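Local coordinates for protein nigerythrin (Desulfovibrio vulgaris subsp. vulgaris, PDB 1YUZ) that shows NADH peroxidase activity in vitro, pairing a rubredoxin-like iron centre with a hemerythrin-like diiron centre in each subunit of a homodimer, at residues B[71-76]-B[173-178]. Where two conformers were deposited one is given. Residues are numbered along the deposited sequence.
Sequences AAELIH and LCPICG. With FE (Fe (III) ion), chain F; FE (Fe (III) ion), chain H; FE2 (Fe (II) ion), chain G.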
loop_
_atom_site.group_PDB
_atom_site.type_symbol
_atom_site.label_atom_id
_atom_site.label_comp_id
_atom_site.label_asym_id
_atom_site.label_seq_id
_atom_site.Cartn_x
_atom_site.Cartn_y
_atom_site.Cartn_z
ATOM N N ALA B 71 0.405 -15.470 10.417
ATOM C CA ALA B 71 0.223 -16.868 10.055
ATOM C C ALA B 71 0.640 -17.089 8.603
ATOM O O ALA B 71 1.213 -18.127 8.264
ATOM C CB ALA B 71 -1.228 -17.275 10.266
ATOM N N ALA B 72 0.361 -16.110 7.749
ATOM C CA ALA B 72 0.739 -16.201 6.344
ATOM C C ALA B 72 2.257 -16.262 6.216
ATOM O O ALA B 72 2.789 -17.035 5.423
ATOM C CB ALA B 72 0.200 -15.001 5.575
ATOM N N GLU B 73 2.959 -15.452 7.002
ATOM C CA GLU B 73 4.410 -15.454 6.932
ATOM C C GLU B 73 4.961 -16.803 7.398
ATOM O O GLU B 73 5.990 -17.265 6.905
ATOM C CB GLU B 73 5.003 -14.322 7.776
ATOM C CG GLU B 73 4.451 -12.922 7.493
ATOM C CD GLU B 73 4.413 -12.548 6.019
ATOM O OE1 GLU B 73 5.278 -13.006 5.238
ATOM O OE2 GLU B 73 3.519 -11.762 5.641
ATOM N N LEU B 74 4.268 -17.439 8.339
ATOM C CA LEU B 74 4.703 -18.737 8.840
ATOM C C LEU B 74 4.574 -19.780 7.728
ATOM O O LEU B 74 5.367 -20.717 7.649
ATOM C CB LEU B 74 3.870 -19.142 10.057
ATOM C CG LEU B 74 4.389 -20.355 10.833
ATOM C CD1 LEU B 74 5.833 -20.111 11.268
ATOM C CD2 LEU B 74 3.498 -20.602 12.038
ATOM N N ILE B 75 3.569 -19.612 6.873
ATOM C CA ILE B 75 3.363 -20.512 5.746
ATOM C C ILE B 75 4.533 -20.309 4.783
ATOM O O ILE B 75 5.070 -21.272 4.243
ATOM C CB ILE B 75 2.019 -20.217 5.031
ATOM C CG1 ILE B 75 0.862 -20.677 5.922
ATOM C CG2 ILE B 75 1.970 -20.916 3.669
ATOM C CD1 ILE B 75 -0.505 -20.330 5.390
ATOM N N HIS B 76 4.936 -19.057 4.580
ATOM C CA HIS B 76 6.060 -18.758 3.698
ATOM C C HIS B 76 7.321 -19.424 4.237
ATOM O O HIS B 76 8.076 -20.041 3.489
ATOM C CB HIS B 76 6.264 -17.246 3.599
ATOM C CG HIS B 76 5.137 -16.536 2.917
ATOM N ND1 HIS B 76 5.001 -15.166 2.931
ATOM C CD2 HIS B 76 4.087 -17.011 2.208
ATOM C CE1 HIS B 76 3.913 -14.827 2.263
ATOM N NE2 HIS B 76 3.340 -15.929 1.814
ATOM N N LEU B 173 -7.551 -16.938 5.652
ATOM C CA LEU B 173 -6.204 -17.245 5.199
ATOM C C LEU B 173 -6.163 -18.578 4.470
ATOM O O LEU B 173 -6.700 -19.581 4.944
ATOM C CB LEU B 173 -5.253 -17.306 6.395
ATOM C CG LEU B 173 -3.809 -17.729 6.102
ATOM C CD1 LEU B 173 -3.134 -16.679 5.236
ATOM C CD2 LEU B 173 -3.053 -17.890 7.408
ATOM N N CYS B 174 -5.515 -18.586 3.313
ATOM C CA CYS B 174 -5.388 -19.801 2.534
ATOM C C CYS B 174 -4.575 -20.829 3.328
ATOM O O CYS B 174 -3.711 -20.470 4.120
ATOM C CB CYS B 174 -4.690 -19.481 1.218
ATOM S SG CYS B 174 -4.427 -20.918 0.177
ATOM N N PRO B 175 -4.854 -22.127 3.131
ATOM C CA PRO B 175 -4.116 -23.169 3.856
ATOM C C PRO B 175 -2.664 -23.351 3.412
ATOM O O PRO B 175 -1.808 -23.718 4.220
ATOM C CB PRO B 175 -4.933 -24.433 3.581
ATOM C CG PRO B 175 -6.287 -23.926 3.251
ATOM C CD PRO B 175 -6.016 -22.700 2.436
ATOM N N ILE B 176 -2.383 -23.100 2.135
ATOM C CA ILE B 176 -1.033 -23.312 1.614
ATOM C C ILE B 176 -0.270 -22.110 1.064
ATOM O O ILE B 176 0.862 -22.251 0.604
ATOM C CB ILE B 176 -1.037 -24.420 0.543
ATOM C CG1 ILE B 176 -1.913 -24.007 -0.641
ATOM C CG2 ILE B 176 -1.537 -25.726 1.160
ATOM C CD1 ILE B 176 -1.829 -24.967 -1.814
ATOM N N CYS B 177 -0.883 -20.935 1.072
ATOM C CA CYS B 177 -0.172 -19.747 0.628
ATOM C C CYS B 177 -0.619 -18.606 1.527
ATOM O O CYS B 177 -1.507 -18.786 2.365
ATOM C CB CYS B 177 -0.413 -19.450 -0.863
ATOM S SG CYS B 177 -1.893 -18.531 -1.314
ATOM N N GLY B 178 -0.006 -17.445 1.368
ATOM C CA GLY B 178 -0.339 -16.330 2.230
ATOM C C GLY B 178 -1.545 -15.484 1.883
ATOM O O GLY B 178 -1.771 -14.459 2.517
HETATM FE FE FE F . 6.721 -11.783 4.145
HETATM FE FE FE H . -3.614 -19.972 -1.756
HETATM FE FE FE2 G . 3.478 -10.562 4.019
HETATM O O HOH W 1 2.099 -17.136 -0.271
HETATM O O HOH W 2 5.633 -10.215 4.607
#
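Here the rubredoxin-like domain rests on the four-helix bundle of the ferritin-like diiron domain: the CxxC knuckle 173-178 lies against residues 71-76 of helix 60-87, where Glu73 bridges the diiron pair, OE1 2.2 Å from FE of chain F and OE2 2.0 Å from FE2. Leu173, at the end of a short strand, lays its side chain across Ala71 and Ala72, CD2 3.4 Å from Ala71 CB and CD1 3.7 Å from Ala72 CB. Cys174 SG, like Cys177 SG, binds FE of chain H at 2.3 Å; Cys189 and Cys192 complete this rubredoxin-type site. The knuckle turns its carbonyls to Ile75, whose CD1 sits 3.5 Å from Cys174 O and 3.8 Å from Pro175 O. Ile176 O lies 3.5 Å from Ile75 CG2, and Ile176 N donates to Cys174 SG (3.6 Å), as in rubredoxin knuckles. Cys177 O again meets Ile75 CD1, at 3.5 Å. Gly178 comes closest to the helix backbone, its CA 4.3 Å from Ala72 CA; a CB here would clash with His76 NE2. Its carbonyl accepts a hydrogen bond from diiron ligand His152, linking the two iron centres. Water 1 also bridges the domains, 2.7 Å from both Gly178 N and His76 NE2.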